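Local atomic coordinates of alkaline phosphatase D (Bacillus subtilis, PDB entry 2YEQ), a protein that hydrolyses phosphate esters, releasing phosphate from phosphomonoesters and acting as a phosphodiesterase, at an active site that holds iron and calcium ions. Residues R183-H186 against A187-R190; Q240-Y243 against E244-L248; A417-R420 against A421-Q425; R506-S509 against H510-H514. All blocks are in the same frame, centred on the assembly; numbering follows the deposited sequence.

Contact 1. Residues R183-H186 against A187-R190; sequences RNRH and AQYR. With EDO (1,2-ethanediol), chain B.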
loop_
_atom_site.group_PDB
_atom_site.type_symbol
_atom_site.label_atom_id
_atom_site.label_comp_id
_atom_site.label_asym_id
_atom_site.label_seq_id
_atom_site.Cartn_x
_atom_site.Cartn_y
_atom_site.Cartn_z
ATOM N N ARG A 183 -16.925 4.813 -5.675
ATOM C CA ARG A 183 -16.380 5.782 -6.628
ATOM C C ARG A 183 -16.240 7.159 -5.979
ATOM O O ARG A 183 -15.188 7.823 -6.125
ATOM C CB ARG A 183 -17.256 5.876 -7.870
ATOM C CG ARG A 183 -17.142 4.736 -8.824
ATOM C CD ARG A 183 -18.279 4.816 -9.863
ATOM N NE ARG A 183 -18.045 3.948 -10.995
ATOM C CZ ARG A 183 -18.913 3.736 -11.973
ATOM N NH1 ARG A 183 -20.103 4.324 -11.965
ATOM N NH2 ARG A 183 -18.579 2.965 -12.973
ATOM N N ASN A 184 -17.279 7.575 -5.253
ATOM C CA ASN A 184 -17.268 8.860 -4.594
ATOM C C ASN A 184 -16.240 8.925 -3.466
ATOM O O ASN A 184 -15.609 9.969 -3.230
ATOM C CB ASN A 184 -18.670 9.250 -4.097
ATOM C CG ASN A 184 -19.630 9.550 -5.245
ATOM O OD1 ASN A 184 -19.194 9.756 -6.378
ATOM N ND2 ASN A 184 -20.940 9.541 -4.960
ATOM N N ARG A 185 -16.053 7.816 -2.758
ATOM C CA ARG A 185 -15.043 7.798 -1.706
ATOM C C ARG A 185 -13.635 7.884 -2.337
ATOM O O ARG A 185 -12.794 8.619 -1.821
ATOM C CB ARG A 185 -15.154 6.534 -0.866
ATOM C CG ARG A 185 -14.168 6.447 0.278
ATOM C CD ARG A 185 -14.342 7.531 1.288
ATOM N NE ARG A 185 -15.712 7.767 1.765
ATOM C CZ ARG A 185 -16.279 7.221 2.835
ATOM N NH1 ARG A 185 -15.628 6.313 3.571
ATOM N NH2 ARG A 185 -17.527 7.593 3.179
ATOM N N HIS A 186 -13.374 7.129 -3.401
ATOM C CA HIS A 186 -12.089 7.273 -4.143
ATOM C C HIS A 186 -11.873 8.720 -4.602
ATOM O O HIS A 186 -10.778 9.253 -4.486
ATOM C CB HIS A 186 -11.950 6.342 -5.344
ATOM C CG HIS A 186 -11.471 4.965 -4.989
ATOM N ND1 HIS A 186 -10.206 4.442 -5.096
ATOM C CD2 HIS A 186 -12.183 3.999 -4.441
ATOM C CE1 HIS A 186 -10.217 3.178 -4.665
ATOM N NE2 HIS A 186 -11.403 2.905 -4.224
ATOM N N ALA A 187 -12.930 9.360 -5.093
ATOM C CA ALA A 187 -12.848 10.750 -5.502
ATOM C C ALA A 187 -12.542 11.682 -4.333
ATOM O O ALA A 187 -11.774 12.638 -4.503
ATOM C CB ALA A 187 -14.141 11.170 -6.220
ATOM N N GLN A 188 -13.115 11.430 -3.153
ATOM C CA GLN A 188 -12.839 12.276 -1.997
ATOM C C GLN A 188 -11.350 12.264 -1.661
ATOM O O GLN A 188 -10.761 13.311 -1.432
ATOM C CB GLN A 188 -13.616 11.850 -0.756
ATOM C CG GLN A 188 -13.222 12.629 0.485
ATOM C CD GLN A 188 -14.054 12.295 1.705
ATOM O OE1 GLN A 188 -14.315 11.117 1.983
ATOM N NE2 GLN A 188 -14.466 13.332 2.459
ATOM N N TYR A 189 -10.783 11.065 -1.575
ATOM C CA TYR A 189 -9.368 10.871 -1.223
ATOM C C TYR A 189 -8.441 11.426 -2.296
ATOM O O TYR A 189 -7.506 12.145 -1.987
ATOM C CB TYR A 189 -9.060 9.364 -0.985
ATOM C CG TYR A 189 -9.425 8.879 0.411
ATOM C CD1 TYR A 189 -10.718 9.006 0.899
ATOM C CD2 TYR A 189 -8.489 8.249 1.218
ATOM C CE1 TYR A 189 -11.055 8.561 2.161
ATOM C CE2 TYR A 189 -8.807 7.809 2.489
ATOM C CZ TYR A 189 -10.106 7.935 2.949
ATOM O OH TYR A 189 -10.429 7.516 4.219
ATOM N N ARG A 190 -8.730 11.096 -3.554
ATOM C CA ARG A 190 -7.889 11.434 -4.682
ATOM C C ARG A 190 -7.950 12.944 -5.049
ATOM O O ARG A 190 -7.104 13.420 -5.800
ATOM C CB ARG A 190 -8.274 10.556 -5.872
ATOM C CG ARG A 190 -7.364 10.592 -7.080
ATOM C CD ARG A 190 -5.943 10.210 -6.685
ATOM N NE ARG A 190 -5.190 9.430 -7.646
ATOM C CZ ARG A 190 -5.513 8.236 -8.156
ATOM N NH1 ARG A 190 -6.656 7.624 -7.878
ATOM N NH2 ARG A 190 -4.693 7.663 -9.028
HETATM C C1 EDO B . -23.154 7.672 -3.537
HETATM O O1 EDO B . -24.543 7.749 -3.915
HETATM C C2 EDO B . -22.889 8.279 -2.154
HETATM O O2 EDO B . -21.619 8.942 -2.107
HETATM O O HOH W 1 -8.766 7.095 -5.484
#
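Arg185 and Tyr189, one helical turn apart, lie side by side and point the same way, with the guanidinium and the phenol ring only 16° from parallel. From CB, the arginine chain sets CG anti to the backbone N (chi1 -178°), and bends at chi2 and chi3 lay it alongside the side chains of Gln188 and Tyr189. Arg185 CD meets Tyr189 CE1 at 3.6 Å. Arg185 NE passes 3.6 Å from Gln188 OE1 but bonds to Asn172 OD1; the Gln188 amide is held by Asn172 N at OE1 and by Thr170 O at NE2. At the tip, Arg185 NH1 reaches the carbonyls of Tyr154 and Tyr156, and in this way a buried guanidinium is tied to the loops beside the helix. Along the backbone, Tyr189 N donates to Arg185 O at 3.2 Å, and Tyr189 CD1 comes within 3.4 Å of the same oxygen. Substituting an alanine for Tyr189 would probably leave the aliphatic part of Arg185 without its aromatic neighbour, and His171 and Tyr127 without the hydroxyl they share. Further round the helix one water receives a weak bond from Arg190 NH1, whose firmer bond goes to His245 O, donates to His186 O at 3.1 Å and meets His186 ND1 at 3.0 Å. Arg190 N donates to His186 O at 2.9 Å. Successive i to i+4 backbone bonds mark the last turns of alpha-helix 179-190 in the PhoD-like phosphatase domain, where the Tyr189 side chain lies about 9 Å from the active-site iron.

Contact 2. Residues Q240-Y243 against E244-L248; sequences QAYY and EHMPL. With EDO (1,2-ethanediol), chain C.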
loop_
_atom_site.group_PDB
_atom_site.type_symbol
_atom_site.label_atom_id
_atom_site.label_comp_id
_atom_site.label_asym_id
_atom_site.label_seq_id
_atom_site.Cartn_x
_atom_site.Cartn_y
_atom_site.Cartn_z
ATOM N N GLN A 240 -14.181 -2.868 -8.629
ATOM C CA GLN A 240 -14.395 -2.069 -9.838
ATOM C C GLN A 240 -13.939 -0.612 -9.608
ATOM O O GLN A 240 -13.216 -0.060 -10.432
ATOM C CB GLN A 240 -15.866 -2.081 -10.313
ATOM C CG GLN A 240 -16.030 -1.306 -11.646
ATOM C CD GLN A 240 -17.378 -1.511 -12.355
ATOM O OE1 GLN A 240 -18.014 -2.574 -12.263
ATOM N NE2 GLN A 240 -17.785 -0.502 -13.119
ATOM N N ALA A 241 -14.359 -0.011 -8.506
ATOM C CA ALA A 241 -13.991 1.382 -8.181
ATOM C C ALA A 241 -12.478 1.534 -8.027
ATOM O O ALA A 241 -11.907 2.566 -8.423
ATOM C CB ALA A 241 -14.668 1.856 -6.934
ATOM N N TYR A 242 -11.830 0.502 -7.483
ATOM C CA TYR A 242 -10.373 0.512 -7.335
ATOM C C TYR A 242 -9.704 0.511 -8.699
ATOM O O TYR A 242 -8.863 1.352 -8.983
ATOM C CB TYR A 242 -9.929 -0.693 -6.517
ATOM C CG TYR A 242 -8.476 -0.707 -6.108
ATOM C CD1 TYR A 242 -8.063 -0.095 -4.947
ATOM C CD2 TYR A 242 -7.533 -1.394 -6.856
ATOM C CE1 TYR A 242 -6.707 -0.117 -4.557
ATOM C CE2 TYR A 242 -6.196 -1.447 -6.463
ATOM C CZ TYR A 242 -5.803 -0.818 -5.315
ATOM O OH TYR A 242 -4.481 -0.892 -4.937
ATOM N N TYR A 243 -10.099 -0.422 -9.562
ATOM C CA TYR A 243 -9.617 -0.440 -10.914
ATOM C C TYR A 243 -9.793 0.937 -11.590
ATOM O O TYR A 243 -8.854 1.442 -12.205
ATOM C CB TYR A 243 -10.295 -1.530 -11.774
ATOM C CG TYR A 243 -9.885 -1.428 -13.215
ATOM C CD1 TYR A 243 -8.674 -1.969 -13.658
ATOM C CD2 TYR A 243 -10.653 -0.711 -14.136
ATOM C CE1 TYR A 243 -8.267 -1.840 -14.969
ATOM C CE2 TYR A 243 -10.246 -0.571 -15.444
ATOM C CZ TYR A 243 -9.045 -1.137 -15.863
ATOM O OH TYR A 243 -8.635 -1.008 -17.177
ATOM N N GLU A 244 -11.003 1.492 -11.511
ATOM C CA GLU A 244 -11.325 2.758 -12.178
ATOM C C GLU A 244 -10.364 3.866 -11.725
ATOM O O GLU A 244 -10.081 4.764 -12.490
ATOM C CB GLU A 244 -12.789 3.154 -11.923
ATOM C CG GLU A 244 -13.776 2.235 -12.665
ATOM C CD GLU A 244 -15.220 2.365 -12.258
ATOM O OE1 GLU A 244 -15.495 2.993 -11.216
ATOM O OE2 GLU A 244 -16.090 1.802 -12.994
ATOM N N HIS A 245 -9.873 3.804 -10.490
ATOM C CA HIS A 245 -9.053 4.881 -9.954
ATOM C C HIS A 245 -7.556 4.591 -9.874
ATOM O O HIS A 245 -6.802 5.427 -9.412
ATOM C CB HIS A 245 -9.589 5.347 -8.602
ATOM C CG HIS A 245 -10.913 6.023 -8.715
ATOM N ND1 HIS A 245 -12.092 5.319 -8.813
ATOM C CD2 HIS A 245 -11.236 7.334 -8.831
ATOM C CE1 HIS A 245 -13.090 6.175 -8.968
ATOM N NE2 HIS A 245 -12.596 7.399 -8.978
ATOM N N MET A 246 -7.124 3.436 -10.353
ATOM C CA MET A 246 -5.718 3.039 -10.213
ATOM C C MET A 246 -5.059 2.763 -11.547
ATOM O O MET A 246 -5.683 2.209 -12.461
ATOM C CB MET A 246 -5.615 1.793 -9.335
ATOM C CG MET A 246 -5.939 2.017 -7.891
ATOM S SD MET A 246 -4.874 3.262 -7.112
ATOM C CE MET A 246 -5.433 3.294 -5.451
ATOM N N PRO A 247 -3.768 3.085 -11.661
ATOM C CA PRO A 247 -3.047 2.901 -12.927
ATOM C C PRO A 247 -2.584 1.455 -13.114
ATOM O O PRO A 247 -1.393 1.151 -13.024
ATOM C CB PRO A 247 -1.858 3.846 -12.787
ATOM C CG PRO A 247 -1.553 3.809 -11.346
ATOM C CD PRO A 247 -2.911 3.728 -10.653
ATOM N N LEU A 248 -3.547 0.589 -13.400
ATOM C CA LEU A 248 -3.344 -0.845 -13.595
ATOM C C LEU A 248 -3.470 -1.232 -15.055
ATOM O O LEU A 248 -4.138 -0.566 -15.831
ATOM C CB LEU A 248 -4.395 -1.597 -12.772
ATOM C CG LEU A 248 -4.338 -1.366 -11.254
ATOM C CD1 LEU A 248 -5.491 -2.055 -10.537
ATOM C CD2 LEU A 248 -3.016 -1.844 -10.631
HETATM C C1 EDO C . -17.743 -6.995 -13.553
HETATM O O1 EDO C . -18.157 -7.345 -14.871
HETATM C C2 EDO C . -17.859 -5.491 -13.308
HETATM O O2 EDO C . -16.835 -5.045 -12.418
HETATM O O HOH W 2 -6.085 -1.168 -17.750
#
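Ala241 O is gripped twice by His245, by a weak bond from the backbone N and by a nearly straight one from ND1, 2.8 Å away. The oxygen lies in the imidazole plane, which fixes the turn of the ring. One residue earlier, the Gln240 and Glu244 side chains join across a helical turn: Gln240 NE2 donates to Glu244 OE2 at 2.9 Å, but meets it from above the carboxylate, the amide and carboxylate planes standing 86° apart. Glu244 OE1 forms a salt bridge with Arg183. A leucine in place of Gln240 would probably leave Glu244 OE2 without this amide donor. Where the helix gives way to loop, Met246 folds back over Tyr242. With CG anti to the carbonyl carbon (chi1 -70°) and the chain bent at chi2, Met246 CG sits 3.7 Å from the centroid of the Tyr242 ring, a CH-pi contact, while SD hovers farther above the same face as a Met-aromatic contact. A water joins Tyr243 OH to Leu248 O. This end of helix 228-245 rests against helix 179-190 through Ala241 and Tyr242, whereas Tyr242, Met246 and Leu248 pack on Val206 of strand 203-206.

Contact 3. Residues A417-R420 against A421-Q425; sequences ADKR and ADTDQ. With EDO (1,2-ethanediol), chain N.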
loop_
_atom_site.group_PDB
_atom_site.type_symbol
_atom_site.label_atom_id
_atom_site.label_comp_id
_atom_site.label_asym_id
_atom_site.label_seq_id
_atom_site.Cartn_x
_atom_site.Cartn_y
_atom_site.Cartn_z
ATOM N N ALA A 417 3.424 9.360 18.335
ATOM C CA ALA A 417 4.494 9.647 19.299
ATOM C C ALA A 417 5.740 8.867 18.922
ATOM O O ALA A 417 5.721 8.055 17.995
ATOM C CB ALA A 417 4.030 9.303 20.718
ATOM N N ASP A 418 6.859 9.134 19.596
ATOM C CA ASP A 418 8.074 8.391 19.292
ATOM C C ASP A 418 7.978 6.941 19.784
ATOM O O ASP A 418 8.501 6.022 19.158
ATOM C CB ASP A 418 9.318 9.086 19.883
ATOM C CG ASP A 418 10.581 8.680 19.184
ATOM O OD1 ASP A 418 10.846 9.178 18.051
ATOM O OD2 ASP A 418 11.292 7.818 19.736
ATOM N N LYS A 419 7.280 6.756 20.889
ATOM C CA LYS A 419 7.230 5.493 21.610
ATOM C C LYS A 419 5.851 5.357 22.251
ATOM O O LYS A 419 5.231 6.368 22.567
ATOM C CB LYS A 419 8.297 5.550 22.719
ATOM C CG LYS A 419 8.627 4.257 23.431
ATOM C CD LYS A 419 9.898 4.460 24.302
ATOM C CE LYS A 419 10.035 3.408 25.389
ATOM N NZ LYS A 419 11.471 3.139 25.685
ATOM N N ARG A 420 5.422 4.117 22.489
ATOM C CA ARG A 420 4.125 3.789 23.118
ATOM C C ARG A 420 4.337 3.091 24.473
ATOM O O ARG A 420 5.450 2.760 24.836
ATOM C CB ARG A 420 3.375 2.787 22.236
ATOM C CG ARG A 420 2.884 3.307 20.957
ATOM C CD ARG A 420 1.615 2.607 20.561
ATOM N NE ARG A 420 1.796 1.451 19.684
ATOM C CZ ARG A 420 1.367 1.401 18.408
ATOM N NH1 ARG A 420 0.770 2.453 17.812
ATOM N NH2 ARG A 420 1.544 0.290 17.714
ATOM N N ALA A 421 3.244 2.831 25.183
ATOM C CA ALA A 421 3.281 2.152 26.481
ATOM C C ALA A 421 3.794 0.706 26.410
ATOM O O ALA A 421 4.375 0.227 27.360
ATOM C CB ALA A 421 1.903 2.194 27.113
ATOM N N ASP A 422 3.614 0.021 25.285
ATOM C CA ASP A 422 3.973 -1.392 25.190
ATOM C C ASP A 422 5.251 -1.619 24.389
ATOM O O ASP A 422 5.685 -2.751 24.198
ATOM C CB ASP A 422 2.808 -2.209 24.586
ATOM C CG ASP A 422 2.419 -1.753 23.184
ATOM O OD1 ASP A 422 2.937 -0.722 22.703
ATOM O OD2 ASP A 422 1.588 -2.435 22.552
ATOM N N THR A 423 5.881 -0.545 23.928
ATOM C CA THR A 423 7.073 -0.684 23.094
ATOM C C THR A 423 8.206 -1.485 23.731
ATOM O O THR A 423 8.747 -2.409 23.108
ATOM C CB THR A 423 7.618 0.695 22.667
ATOM O OG1 THR A 423 6.589 1.419 21.992
ATOM C CG2 THR A 423 8.826 0.535 21.741
ATOM N N ASP A 424 8.581 -1.137 24.961
ATOM C CA ASP A 424 9.691 -1.849 25.629
ATOM C C ASP A 424 9.373 -3.322 25.819
ATOM O O ASP A 424 10.220 -4.169 25.534
ATOM C CB ASP A 424 10.031 -1.198 26.970
ATOM C CG ASP A 424 10.691 0.164 26.805
ATOM O OD1 ASP A 424 11.350 0.413 25.761
ATOM O OD2 ASP A 424 10.534 0.998 27.718
ATOM N N GLN A 425 8.142 -3.630 26.231
ATOM C CA GLN A 425 7.705 -5.026 26.401
ATOM C C GLN A 425 7.810 -5.826 25.116
ATOM O O GLN A 425 8.367 -6.934 25.086
ATOM C CB GLN A 425 6.261 -5.062 26.919
ATOM C CG GLN A 425 5.648 -6.461 27.037
ATOM C CD GLN A 425 4.136 -6.418 26.975
ATOM O OE1 GLN A 425 3.518 -7.085 26.141
ATOM N NE2 GLN A 425 3.528 -5.615 27.851
HETATM C C1 EDO N . 10.254 13.261 19.626
HETATM O O1 EDO N . 10.452 14.571 20.190
HETATM C C2 EDO N . 11.452 12.325 19.762
HETATM O O2 EDO N . 11.744 11.707 18.505
HETATM O O HOH W 3 7.447 1.302 26.251
#
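Lys419 and Asp424 cross at about a right angle, whereas Arg420 and Asp422 run side by side, and between these two charged pairs Thr423, the first residue of helix 423-429, ties the incoming loop to the helix N-terminus in the PhoD-like phosphatase domain. The lysine, its CG anti to the backbone N (chi1 -168°), runs out extended through chi2 and chi3 and turns at chi4, passing Thr423 CB with its own CG at 3.8 Å. Its ammonium then meets the carboxylate in a salt bridge: Lys419 NZ lies 2.7 Å from Asp424 OD1, on the syn side and 18° out of the carboxylate plane, with a weaker bond to OD2. Arg420 and Asp422 are more loosely matched. Their planes are turned 53° apart, and Asp422 OD1 sits at the guanidinium edge, 3.9 Å from Arg420 NE, a long salt bridge. Glu503 is the firmer partner of both, taking Arg420 NH2 through its carboxylate and Asp422 OD2 through its backbone N. A water spans the turn, donating to Arg420 O and accepting from Asp424 N, an amide in the first turn of the helix. Thr423 and Arg420 grip each other in both directions: Thr423 N makes a weak bond back to Arg420 O, and Arg420 N donates to Thr423 OG1 at 3.0 Å.

Contact 4. Residues R506-S509 against H510-H514; sequences RFFS and HNKAH. With PO4 (phosphate ion), chain D.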
loop_
_atom_site.group_PDB
_atom_site.type_symbol
_atom_site.label_atom_id
_atom_site.label_comp_id
_atom_site.label_asym_id
_atom_site.label_seq_id
_atom_site.Cartn_x
_atom_site.Cartn_y
_atom_site.Cartn_z
ATOM N N ARG A 506 -5.704 -0.077 18.280
ATOM C CA ARG A 506 -6.109 -0.135 16.886
ATOM C C ARG A 506 -7.344 -1.072 16.703
ATOM O O ARG A 506 -8.318 -0.677 16.069
ATOM C CB ARG A 506 -4.925 -0.546 16.005
ATOM C CG ARG A 506 -5.197 -0.508 14.503
ATOM C CD ARG A 506 -3.927 -0.637 13.697
ATOM N NE ARG A 506 -3.186 -1.858 14.027
ATOM C CZ ARG A 506 -3.189 -2.990 13.334
ATOM N NH1 ARG A 506 -3.884 -3.126 12.197
ATOM N NH2 ARG A 506 -2.462 -4.013 13.772
ATOM N N PHE A 507 -7.301 -2.287 17.266
ATOM C CA PHE A 507 -8.443 -3.221 17.236
ATOM C C PHE A 507 -9.654 -2.607 17.960
ATOM O O PHE A 507 -10.776 -2.651 17.465
ATOM C CB PHE A 507 -8.059 -4.573 17.865
ATOM C CG PHE A 507 -9.137 -5.649 17.757
ATOM C CD1 PHE A 507 -9.564 -6.113 16.510
ATOM C CD2 PHE A 507 -9.692 -6.223 18.902
ATOM C CE1 PHE A 507 -10.554 -7.115 16.405
ATOM C CE2 PHE A 507 -10.673 -7.223 18.810
ATOM C CZ PHE A 507 -11.108 -7.665 17.564
ATOM N N PHE A 508 -9.416 -1.992 19.106
ATOM C CA PHE A 508 -10.483 -1.402 19.896
ATOM C C PHE A 508 -11.162 -0.253 19.158
ATOM O O PHE A 508 -12.389 -0.123 19.195
ATOM C CB PHE A 508 -9.950 -0.901 21.233
ATOM C CG PHE A 508 -11.003 -0.303 22.109
ATOM C CD1 PHE A 508 -11.971 -1.113 22.709
ATOM C CD2 PHE A 508 -11.047 1.069 22.332
ATOM C CE1 PHE A 508 -12.966 -0.561 23.528
ATOM C CE2 PHE A 508 -12.039 1.629 23.151
ATOM C CZ PHE A 508 -12.996 0.805 23.747
ATOM N N SER A 509 -10.358 0.563 18.486
ATOM C CA SER A 509 -10.872 1.723 17.792
ATOM C C SER A 509 -11.682 1.319 16.549
ATOM O O SER A 509 -12.712 1.934 16.261
ATOM C CB SER A 509 -9.732 2.674 17.437
ATOM O OG SER A 509 -10.257 3.869 16.923
ATOM N N HIS A 510 -11.246 0.280 15.836
ATOM C CA HIS A 510 -12.041 -0.284 14.749
ATOM C C HIS A 510 -13.351 -0.940 15.252
ATOM O O HIS A 510 -14.359 -0.925 14.537
ATOM C CB HIS A 510 -11.245 -1.313 13.973
ATOM C CG HIS A 510 -10.212 -0.727 13.062
ATOM N ND1 HIS A 510 -8.977 -0.306 13.507
ATOM C CD2 HIS A 510 -10.222 -0.512 11.729
ATOM C CE1 HIS A 510 -8.268 0.136 12.484
ATOM N NE2 HIS A 510 -8.997 0.016 11.391
ATOM N N ASN A 511 -13.335 -1.519 16.455
ATOM C CA ASN A 511 -14.554 -2.130 17.018
ATOM C C ASN A 511 -15.548 -1.068 17.500
ATOM O O ASN A 511 -16.750 -1.231 17.354
ATOM C CB ASN A 511 -14.218 -3.118 18.144
ATOM C CG ASN A 511 -13.478 -4.347 17.643
ATOM O OD1 ASN A 511 -13.647 -4.774 16.497
ATOM N ND2 ASN A 511 -12.630 -4.911 18.500
ATOM N N LYS A 512 -15.041 0.020 18.066
ATOM C CA LYS A 512 -15.882 1.183 18.391
ATOM C C LYS A 512 -16.561 1.749 17.145
ATOM O O LYS A 512 -17.726 2.127 17.199
ATOM C CB LYS A 512 -15.059 2.284 19.061
ATOM C CG LYS A 512 -14.809 2.047 20.531
ATOM C CD LYS A 512 -16.057 2.336 21.383
ATOM C CE LYS A 512 -16.453 1.136 22.249
ATOM N NZ LYS A 512 -17.411 1.522 23.322
ATOM N N ALA A 513 -15.836 1.791 16.023
ATOM C CA ALA A 513 -16.403 2.257 14.761
ATOM C C ALA A 513 -17.606 1.399 14.385
ATOM O O ALA A 513 -18.679 1.927 14.100
ATOM C CB ALA A 513 -15.358 2.234 13.632
ATOM N N HIS A 514 -17.414 0.083 14.363
ATOM C CA HIS A 514 -18.495 -0.862 14.006
ATOM C C HIS A 514 -19.707 -0.698 14.920
ATOM O O HIS A 514 -20.848 -0.723 14.469
ATOM C CB HIS A 514 -18.002 -2.317 14.074
ATOM C CG HIS A 514 -19.070 -3.333 13.809
ATOM N ND1 HIS A 514 -19.762 -3.971 14.821
ATOM C CD2 HIS A 514 -19.565 -3.822 12.648
ATOM C CE1 HIS A 514 -20.629 -4.816 14.291
ATOM N NE2 HIS A 514 -20.529 -4.746 12.975
HETATM P P PO4 D . -6.006 -1.053 9.531
HETATM O O1 PO4 D . -5.785 -1.420 10.952
HETATM O O2 PO4 D . -6.617 -2.109 8.660
HETATM O O3 PO4 D . -6.578 0.343 9.389
HETATM O O4 PO4 D . -4.626 -1.000 8.810
#
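Arg506 and His510 extend side by side from successive turns of one helix, their guanidinium and imidazole planes 86° apart. Arg506 O accepts two bonds from His510, which reach it from opposite faces of the carbonyl plane: the backbone N at 3.1 Å and ring ND1 at 2.7 Å. The ND1 bond lies in the imidazole plane and so holds the ring's rotation; NE2, which is also hydrogen-bonded to His211 NE2, makes a weak bond to phosphate O3. Arg506 NH1 donates to phosphate O1 at 2.8 Å with the anion at the guanidinium edge, while NH2 is paired with Glu503. These two residues lie on helix 504-520, near the C-terminus of the chain, and they face the metal-binding region: the His510 side chain is about 4 Å from a bound calcium ion, and Arg506 touches His382, an iron ligand. The phosphate probably came from the crystallisation liquor. Phe507 comes next. Its ring and the Asn511 amide stand 83° apart, with Asn511 ND2 3.0 Å above the ring plane and displaced toward the rim; Asn511 OD1 accepts from Lys224. With CG anti to the backbone N (chi1 -179°) the Phe508 ring is carried alongside Lys512, whose CG lies over its face 4.1 Å from the centroid in a CH-pi contact, and whose ammonium pairs with Glu515. At Ser509 the backbone O accepts from Ala513 N at 3.1 Å, and the side chain touches Tyr161.

In the fold
Contacts 1 and 2 are buried and touch directly, helices 179-190 and 228-245 being tied by the Arg183-Glu244 salt bridge and by Arg190 NH1 meeting His245 O. Contacts 3 and 4 are only partly buried and do not touch, their nearest atoms being about 6 Å apart, yet Glu503 serves both, pairing with Arg420 and with Arg506. Chemistry follows place. In the interior, charged groups are matched by neighbouring helices and loops, and a methionine covers an aromatic face; contact 3, farthest from the chain centre, combines one local salt bridge, Lys419-Asp424, with water and with Glu503. Contact 4 has one side at the phosphate and metals and exposes Phe508 on another.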